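Local coordinates for hypothetical protein (Archaeoglobus fulgidus, PDB 2H6L), which is of unknown function but binds zinc through histidines of its PCC domain and assembles from three copies of the chain, at residues L22-Q25 with I26-F29; G52-Q56 with E57-Y61. One frame throughout, in Å; residues are numbered along the deposited sequence.

Interaction 1. Residues L22-Q25 with I26-F29; sequences LVRQ and IEEF
Chi1 of -154° swings Leu22 CG beside its carbonyl carbon, and chi1 of -66° sets Ile26 CG1 beside its own backbone N, laying the two side chains alongside each other; Leu22 CD2 meets Ile26 CD1 at 3.6 Å. One residue on, Val23 and Glu27 repeat the pattern: the extended Glu27 chain passes Val23, whose CG1 lies 4.0 Å from Glu27 OE2. That carboxylate oxygen accepts a hydrogen bond from Cys88 N, which fixes the glutamate close to the strand carrying zinc ligands His89 and His91. Arg24 NH1 stands 4.2 Å from Glu27 OE1, but the oxygen lies well out of the guanidinium plane, leaving attraction of charges without a directed bond. The backbone beneath is regular alpha-helix: Glu27 N reaches Val23 O at 3.0 Å, and Phe29 N reaches Gln25 O at 3.0 Å, while the bond from Ile26 N to Leu22 O is weak. Gln25 OE1 accepts from Asp17 N, tying the helix to the loop before it. Leu22 packs on Ala108 and Val110 of strand 99-110 and on Ile72 and Leu75 of strand 70-82, Ile26 on Val115 of strand 113-119, and Phe29 sets its ring edge-to-face with Phe12 and also packs on Val3 of a neighbouring subunit.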
loop_
_atom_site.group_PDB
_atom_site.type_symbol
_atom_site.label_atom_id
_atom_site.label_comp_id
_atom_site.label_asym_id
_atom_site.label_seq_id
_atom_site.Cartn_x
_atom_site.Cartn_y
_atom_site.Cartn_z
ATOM N N LEU A 22 -7.674 -6.724 -14.926
ATOM C CA LEU A 22 -6.649 -5.932 -14.274
ATOM C C LEU A 22 -5.287 -6.621 -14.316
ATOM O O LEU A 22 -4.313 -6.041 -14.780
ATOM C CB LEU A 22 -7.068 -5.650 -12.825
ATOM C CG LEU A 22 -6.482 -4.384 -12.196
ATOM C CD1 LEU A 22 -7.148 -4.088 -10.860
ATOM C CD2 LEU A 22 -4.991 -4.563 -12.033
ATOM N N VAL A 23 -5.223 -7.865 -13.844
ATOM C CA VAL A 23 -3.965 -8.599 -13.834
ATOM C C VAL A 23 -3.386 -8.761 -15.233
ATOM O O VAL A 23 -2.200 -8.529 -15.452
ATOM C CB VAL A 23 -4.132 -10.001 -13.217
ATOM C CG1 VAL A 23 -2.767 -10.662 -13.051
ATOM C CG2 VAL A 23 -4.845 -9.902 -11.887
ATOM N N ARG A 24 -4.224 -9.158 -16.186
ATOM C CA ARG A 24 -3.768 -9.364 -17.559
ATOM C C ARG A 24 -3.147 -8.127 -18.203
ATOM O O ARG A 24 -2.135 -8.229 -18.903
ATOM C CB ARG A 24 -4.921 -9.865 -18.431
ATOM C CG ARG A 24 -5.513 -11.192 -17.970
ATOM C CD ARG A 24 -4.509 -12.328 -18.072
ATOM N NE ARG A 24 -5.034 -13.565 -17.499
ATOM C CZ ARG A 24 -4.410 -14.739 -17.541
ATOM N NH1 ARG A 24 -3.228 -14.848 -18.133
ATOM N NH2 ARG A 24 -4.965 -15.806 -16.985
ATOM N N GLN A 25 -3.747 -6.961 -17.976
ATOM C CA GLN A 25 -3.225 -5.728 -18.555
ATOM C C GLN A 25 -1.838 -5.407 -18.026
ATOM O O GLN A 25 -0.945 -5.046 -18.785
ATOM C CB GLN A 25 -4.163 -4.562 -18.267
ATOM C CG GLN A 25 -5.504 -4.703 -18.948
ATOM C CD GLN A 25 -6.340 -3.446 -18.860
ATOM O OE1 GLN A 25 -5.969 -2.401 -19.393
ATOM N NE2 GLN A 25 -7.475 -3.541 -18.183
ATOM N N ILE A 26 -1.659 -5.540 -16.720
ATOM C CA ILE A 26 -0.363 -5.271 -16.125
ATOM C C ILE A 26 0.665 -6.230 -16.716
ATOM O O ILE A 26 1.745 -5.817 -17.136
ATOM C CB ILE A 26 -0.419 -5.433 -14.584
ATOM C CG1 ILE A 26 -1.328 -4.342 -13.996
ATOM C CG2 ILE A 26 0.994 -5.364 -13.990
ATOM C CD1 ILE A 26 -1.447 -4.348 -12.476
ATOM N N GLU A 27 0.321 -7.511 -16.762
ATOM C CA GLU A 27 1.235 -8.507 -17.305
ATOM C C GLU A 27 1.622 -8.190 -18.745
ATOM O O GLU A 27 2.753 -8.436 -19.150
ATOM C CB GLU A 27 0.623 -9.912 -17.202
ATOM C CG GLU A 27 0.223 -10.285 -15.769
ATOM C CD GLU A 27 0.252 -11.781 -15.496
ATOM O OE1 GLU A 27 -0.161 -12.560 -16.383
ATOM O OE2 GLU A 27 0.677 -12.177 -14.384
ATOM N N GLU A 28 0.695 -7.637 -19.522
ATOM C CA GLU A 28 1.016 -7.295 -20.903
ATOM C C GLU A 28 2.018 -6.152 -20.897
ATOM O O GLU A 28 2.971 -6.139 -21.677
ATOM C CB GLU A 28 -0.248 -6.897 -21.670
ATOM C CG GLU A 28 -1.171 -8.075 -21.967
ATOM C CD GLU A 28 -2.492 -7.648 -22.579
ATOM O OE1 GLU A 28 -2.472 -6.944 -23.612
ATOM O OE2 GLU A 28 -3.550 -8.018 -22.026
ATOM N N PHE A 29 1.807 -5.190 -20.008
ATOM C CA PHE A 29 2.715 -4.062 -19.903
ATOM C C PHE A 29 4.131 -4.536 -19.564
ATOM O O PHE A 29 5.109 -4.112 -20.186
ATOM C CB PHE A 29 2.241 -3.108 -18.811
ATOM C CG PHE A 29 3.218 -2.016 -18.514
ATOM C CD1 PHE A 29 3.452 -1.009 -19.439
ATOM C CD2 PHE A 29 3.938 -2.016 -17.322
ATOM C CE1 PHE A 29 4.391 -0.016 -19.186
ATOM C CE2 PHE A 29 4.879 -1.028 -17.056
ATOM C CZ PHE A 29 5.108 -0.023 -17.993
#

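Interaction 2. Residues G52-Q56 with E57-Y61; sequences GYYDQ and EKKEY. With ACY (acetic acid), chain E.
Asp55 OD1 takes two backbone N-H groups of the turn: Glu57 N, 2.9 Å away, comes nearly along the C-O axis, whereas Lys58 N, also 2.9 Å from OD1, approaches from above the carboxylate plane on a straight bond (171°). Chi1 of -175° turns the carboxylate beside the aspartate's own carbonyl carbon, within bonding distance of both amides, and the aliphatic part of Lys58 lies against it, CD 3.4 Å from Asp55 OD2. Replacing Asp55 with an alanine is likely to leave both amides without this acceptor and the turn freer to shift. Asp55 N also bonds Glu60 O at 3.0 Å, while Lys59 N and Glu60 N both give weak bonds to Asp55 O; this is a G1 beta bulge, closing the hairpin of strands 45-55 and 60-66. On the other face of the hairpin, Tyr54 and Tyr61 form an edge-to-face pair, planes at 60°, with Tyr54 CD1 placed 3.6 Å above the centre of the Tyr61 ring. Tyr54 OH bonds Thr133 O, and the backbone N of Tyr54 bonds Glu71 OE2 of a neighbouring subunit. An acetic acid molecule, probably from the crystallisation liquor, meets Tyr61 through a weak hydrogen bond from Tyr61 OH to the acetic acid O, and the Tyr61 ring lies against zinc ligand His104.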
loop_
_atom_site.group_PDB
_atom_site.type_symbol
_atom_site.label_atom_id
_atom_site.label_comp_id
_atom_site.label_asym_id
_atom_site.label_seq_id
_atom_site.Cartn_x
_atom_site.Cartn_y
_atom_site.Cartn_z
ATOM N N GLY A 52 -9.477 -14.703 -3.273
ATOM C CA GLY A 52 -9.455 -15.964 -2.562
ATOM C C GLY A 52 -8.493 -15.970 -1.407
ATOM O O GLY A 52 -7.657 -15.079 -1.280
ATOM N N TYR A 53 -8.624 -16.967 -0.544
ATOM C CA TYR A 53 -7.724 -17.073 0.585
ATOM C C TYR A 53 -7.085 -18.454 0.544
ATOM O O TYR A 53 -7.657 -19.400 -0.004
ATOM C CB TYR A 53 -8.474 -16.819 1.894
ATOM C CG TYR A 53 -9.537 -17.824 2.240
ATOM C CD1 TYR A 53 -9.206 -19.027 2.866
ATOM C CD2 TYR A 53 -10.882 -17.557 1.988
ATOM C CE1 TYR A 53 -10.191 -19.936 3.239
ATOM C CE2 TYR A 53 -11.875 -18.461 2.357
ATOM C CZ TYR A 53 -11.522 -19.650 2.988
ATOM O OH TYR A 53 -12.498 -20.529 3.391
ATOM N N TYR A 54 -5.890 -18.563 1.108
ATOM C CA TYR A 54 -5.160 -19.817 1.097
ATOM C C TYR A 54 -5.345 -20.653 2.363
ATOM O O TYR A 54 -5.018 -20.214 3.468
ATOM C CB TYR A 54 -3.677 -19.519 0.889
ATOM C CG TYR A 54 -2.843 -20.718 0.533
ATOM C CD1 TYR A 54 -3.027 -21.385 -0.679
ATOM C CD2 TYR A 54 -1.854 -21.185 1.406
ATOM C CE1 TYR A 54 -2.243 -22.490 -1.020
ATOM C CE2 TYR A 54 -1.063 -22.291 1.078
ATOM C CZ TYR A 54 -1.261 -22.937 -0.134
ATOM O OH TYR A 54 -0.474 -24.009 -0.467
ATOM N N ASP A 55 -5.890 -21.854 2.203
ATOM C CA ASP A 55 -6.053 -22.742 3.349
ATOM C C ASP A 55 -4.630 -23.230 3.608
ATOM O O ASP A 55 -4.052 -23.949 2.792
ATOM C CB ASP A 55 -6.964 -23.918 3.005
ATOM C CG ASP A 55 -7.248 -24.796 4.206
ATOM O OD1 ASP A 55 -6.281 -25.192 4.889
ATOM O OD2 ASP A 55 -8.430 -25.090 4.468
ATOM N N GLN A 56 -4.065 -22.826 4.738
ATOM C CA GLN A 56 -2.696 -23.178 5.074
ATOM C C GLN A 56 -2.450 -24.634 5.473
ATOM O O GLN A 56 -1.301 -25.066 5.534
ATOM C CB GLN A 56 -2.183 -22.226 6.166
ATOM C CG GLN A 56 -2.282 -20.756 5.752
ATOM C CD GLN A 56 -1.789 -19.783 6.818
ATOM O OE1 GLN A 56 -1.950 -18.570 6.680
ATOM N NE2 GLN A 56 -1.185 -20.305 7.873
ATOM N N GLU A 57 -3.517 -25.386 5.730
ATOM C CA GLU A 57 -3.376 -26.796 6.106
ATOM C C GLU A 57 -3.640 -27.726 4.915
ATOM O O GLU A 57 -2.867 -28.647 4.653
ATOM C CB GLU A 57 -4.329 -27.153 7.250
ATOM C CG GLU A 57 -4.029 -26.470 8.574
ATOM C CD GLU A 57 -2.590 -26.655 9.021
ATOM O OE1 GLU A 57 -2.020 -27.741 8.773
ATOM O OE2 GLU A 57 -2.030 -25.720 9.632
ATOM N N LYS A 58 -4.739 -27.492 4.203
ATOM C CA LYS A 58 -5.069 -28.298 3.034
ATOM C C LYS A 58 -4.129 -27.902 1.908
ATOM O O LYS A 58 -3.964 -28.632 0.931
ATOM C CB LYS A 58 -6.515 -28.061 2.599
ATOM C CG LYS A 58 -7.565 -28.538 3.596
ATOM C CD LYS A 58 -8.970 -28.205 3.100
ATOM C CE LYS A 58 -10.047 -28.665 4.074
ATOM N NZ LYS A 58 -10.101 -30.147 4.209
ATOM N N LYS A 59 -3.517 -26.731 2.053
ATOM C CA LYS A 59 -2.570 -26.234 1.063
ATOM C C LYS A 59 -3.203 -25.999 -0.303
ATOM O O LYS A 59 -2.719 -26.496 -1.321
ATOM C CB LYS A 59 -1.389 -27.211 0.933
ATOM C CG LYS A 59 -0.553 -27.334 2.205
ATOM C CD LYS A 59 0.187 -28.670 2.282
ATOM C CE LYS A 59 1.335 -28.754 1.290
ATOM N NZ LYS A 59 2.436 -27.815 1.645
ATOM N N GLU A 60 -4.295 -25.245 -0.322
ATOM C CA GLU A 60 -4.963 -24.920 -1.571
ATOM C C GLU A 60 -5.791 -23.641 -1.434
ATOM O O GLU A 60 -6.266 -23.293 -0.346
ATOM C CB GLU A 60 -5.826 -26.098 -2.050
ATOM C CG GLU A 60 -7.063 -26.412 -1.224
ATOM C CD GLU A 60 -7.727 -27.722 -1.654
ATOM O OE1 GLU A 60 -7.224 -28.803 -1.278
ATOM O OE2 GLU A 60 -8.742 -27.673 -2.380
ATOM N N TYR A 61 -5.934 -22.922 -2.538
ATOM C CA TYR A 61 -6.691 -21.681 -2.515
ATOM C C TYR A 61 -8.191 -21.941 -2.469
ATOM O O TYR A 61 -8.671 -22.996 -2.897
ATOM C CB TYR A 61 -6.339 -20.830 -3.734
ATOM C CG TYR A 61 -5.044 -20.056 -3.593
ATOM C CD1 TYR A 61 -4.962 -18.946 -2.749
ATOM C CD2 TYR A 61 -3.905 -20.422 -4.307
ATOM C CE1 TYR A 61 -3.775 -18.218 -2.623
ATOM C CE2 TYR A 61 -2.713 -19.701 -4.186
ATOM C CZ TYR A 61 -2.658 -18.598 -3.342
ATOM O OH TYR A 61 -1.495 -17.874 -3.218
HETATM C C ACY E . -1.050 -16.311 -0.315
HETATM O O ACY E . -2.025 -15.829 -0.844
HETATM O OXT ACY E . -1.130 -17.514 0.285
HETATM C CH3 ACY E . 0.248 -15.560 -0.324
#

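Interaction 1 and interaction 2 are both local, but they lie on opposite sides of the chain's centre, their own centres 25 Å apart and their nearest atoms about 11 Å apart. The helical contact is the more buried, its aliphatic flank set against the antiparallel sheet; the hairpin contact is at the surface, where a carboxylate and backbone amides shape the turn. Interaction 1 lies within the first turns of helix 22-33, whereas 52-61 joins two strands. Strand 99-110, which bears His104, meets both: Val23 packs on its Leu105, and Gly52 bonds the backbone of His104. Neighbouring subunits also touch each contact, by packing at Phe29 and by a hydrogen bond at Tyr54.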